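Local atomic coordinates of periplasmic oligopeptide-binding protein (Burkholderia pseudomallei, PDB entry 3ZS6), a protein that binds oligopeptides in the periplasm and probably delivers them to an ABC transporter for uptake into the cell. Residues Trp406-Tyr410 against Tyr493-Arg497. Sequence-based numbering, arbitrary orientation.
Sequences WFADY and YIDMR
Ile-494 meets Ala-408 with its branched side chain, and its first torsion (chi1 72°) sets CG1 between the backbone N and the carbonyl carbon. CG2 then lies anti to that carbonyl carbon and beside the backbone N. The extended second torsion (chi2 172°) carries CD1 of Ile-494 out to the carbonyl O of Asp-409, at 3.8 Å. CB of Ile-494 sits 3.5 Å from the carbonyl O of Ala-408. The CB methyl of Ala-408 packs on CG2 of Ile-494 at 3.9 Å. One isoleucine thus covers two successive carbonyls and a methyl group where the chain leaves its strand.

The side chain of Phe-407 leaves its backbone toward the 493-497 segment, and its ring lies against it. CD2 of Phe-407 comes to 3.6 Å from the carbonyl O of Ile-494. CE2 of Phe-407 lies 3.8 Å from CB of Asp-495. Both partners approach the ring obliquely, and the ring and carboxylate planes are 47° apart. No hydrogen bond joins the two segments, so they meet by van der Waals packing.

OD1 of Asp-495 accepts a hydrogen bond from NH1 of Arg-497 (2.8 Å), part of a salt bridge. OD1 lies in the guanidinium plane, while NH1 comes to it from above the carboxylate plane. OD2 forms a second salt bridge, with Arg-479. Gripped at both oxygens, this buried acid is probably held in its rotation and its charge balanced.

The contact lines the peptide site. Asp-409 OD1 and the Phe-407 backbone hydrogen-bond the bound peptide; Phe-407 and Met-496 pack on its acidic side chains. Tyr-101 holds Asp-409 OD2. Met-496 also packs on helix 26-35, and Ala-408 on helix 414-417. Strand 401-407 pairs antiparallel with strand 260-266, and the backbone of Leu-259, just before that strand, hydrogen-bonds with both Ala-408 and Tyr-493.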
# COMPACT_ATOMS: atom_id res chain seq x y z
N TRP A 406 4.75 3.19 -1.62
CA TRP A 406 3.86 2.81 -0.52
C TRP A 406 2.62 3.69 -0.52
O TRP A 406 2.72 4.92 -0.59
CB TRP A 406 4.61 2.96 0.80
CG TRP A 406 3.87 2.51 2.03
CD1 TRP A 406 3.24 3.31 2.95
CD2 TRP A 406 3.71 1.17 2.49
NE1 TRP A 406 2.69 2.54 3.95
CE2 TRP A 406 2.98 1.22 3.70
CE3 TRP A 406 4.12 -0.08 2.01
CZ2 TRP A 406 2.63 0.08 4.42
CZ3 TRP A 406 3.78 -1.22 2.73
CH2 TRP A 406 3.04 -1.13 3.92
N PHE A 407 1.45 3.05 -0.47
CA PHE A 407 0.16 3.72 -0.28
C PHE A 407 -0.21 3.64 1.19
O PHE A 407 -0.13 2.56 1.80
CB PHE A 407 -0.94 3.00 -1.09
CG PHE A 407 -1.18 3.60 -2.44
CD1 PHE A 407 -0.34 3.31 -3.51
CD2 PHE A 407 -2.25 4.46 -2.65
CE1 PHE A 407 -0.56 3.86 -4.76
CE2 PHE A 407 -2.48 5.02 -3.90
CZ PHE A 407 -1.64 4.72 -4.95
N ALA A 408 -0.62 4.76 1.77
CA ALA A 408 -1.04 4.76 3.16
C ALA A 408 -2.16 3.74 3.38
O ALA A 408 -3.06 3.63 2.56
CB ALA A 408 -1.53 6.15 3.55
N ASP A 409 -2.10 3.00 4.49
CA ASP A 409 -3.15 2.04 4.85
C ASP A 409 -4.24 2.73 5.66
O ASP A 409 -5.33 2.19 5.86
CB ASP A 409 -2.59 0.87 5.67
CG ASP A 409 -1.74 -0.09 4.84
OD1 ASP A 409 -1.94 -0.17 3.61
OD2 ASP A 409 -0.85 -0.75 5.41
N TYR A 410 -3.92 3.93 6.14
CA TYR A 410 -4.81 4.74 6.95
C TYR A 410 -4.18 6.12 7.04
O TYR A 410 -2.99 6.27 6.77
CB TYR A 410 -4.98 4.14 8.35
CG TYR A 410 -3.69 3.76 9.03
CD1 TYR A 410 -2.98 4.68 9.80
CD2 TYR A 410 -3.17 2.47 8.91
CE1 TYR A 410 -1.79 4.32 10.43
CE2 TYR A 410 -1.98 2.11 9.53
CZ TYR A 410 -1.29 3.04 10.29
OH TYR A 410 -0.11 2.67 10.90
N TYR A 493 -8.38 9.59 -0.48
CA TYR A 493 -6.94 9.84 -0.61
C TYR A 493 -6.03 8.61 -0.52
O TYR A 493 -4.87 8.66 -0.95
CB TYR A 493 -6.51 10.92 0.40
CG TYR A 493 -7.29 12.21 0.27
CD1 TYR A 493 -7.22 12.97 -0.89
CD2 TYR A 493 -8.11 12.66 1.30
CE1 TYR A 493 -7.95 14.15 -1.02
CE2 TYR A 493 -8.84 13.84 1.18
CZ TYR A 493 -8.75 14.58 0.02
OH TYR A 493 -9.47 15.75 -0.10
N ILE A 494 -6.52 7.51 0.04
CA ILE A 494 -5.70 6.30 0.03
C ILE A 494 -6.09 5.37 -1.11
O ILE A 494 -5.56 4.27 -1.24
CB ILE A 494 -5.70 5.56 1.39
CG1 ILE A 494 -7.03 4.88 1.66
CG2 ILE A 494 -5.32 6.50 2.53
CD1 ILE A 494 -6.98 3.97 2.90
N ASP A 495 -6.99 5.85 -1.96
CA ASP A 495 -7.40 5.12 -3.16
C ASP A 495 -7.87 3.69 -2.88
O ASP A 495 -7.49 2.75 -3.59
CB ASP A 495 -6.31 5.13 -4.24
CG ASP A 495 -6.81 4.62 -5.59
OD1 ASP A 495 -8.04 4.65 -5.84
OD2 ASP A 495 -5.99 4.18 -6.41
N MET A 496 -8.70 3.54 -1.85
CA MET A 496 -9.34 2.27 -1.57
C MET A 496 -10.81 2.36 -1.97
O MET A 496 -11.68 2.69 -1.15
CB MET A 496 -9.16 1.87 -0.10
CG MET A 496 -7.81 1.17 0.21
SD MET A 496 -7.65 -0.47 -0.55
CE MET A 496 -6.34 -0.24 -1.76
N ARG A 497 -11.06 2.10 -3.25
CA ARG A 497 -12.38 2.32 -3.83
C ARG A 497 -13.02 1.01 -4.23
O ARG A 497 -12.68 0.43 -5.26
CB ARG A 497 -12.27 3.27 -5.03
CG ARG A 497 -11.72 4.69 -4.69
CD ARG A 497 -11.42 5.49 -5.96
NE ARG A 497 -11.46 6.95 -5.75
CZ ARG A 497 -10.39 7.73 -5.59
NH1 ARG A 497 -9.16 7.21 -5.60
NH2 ARG A 497 -10.55 9.04 -5.41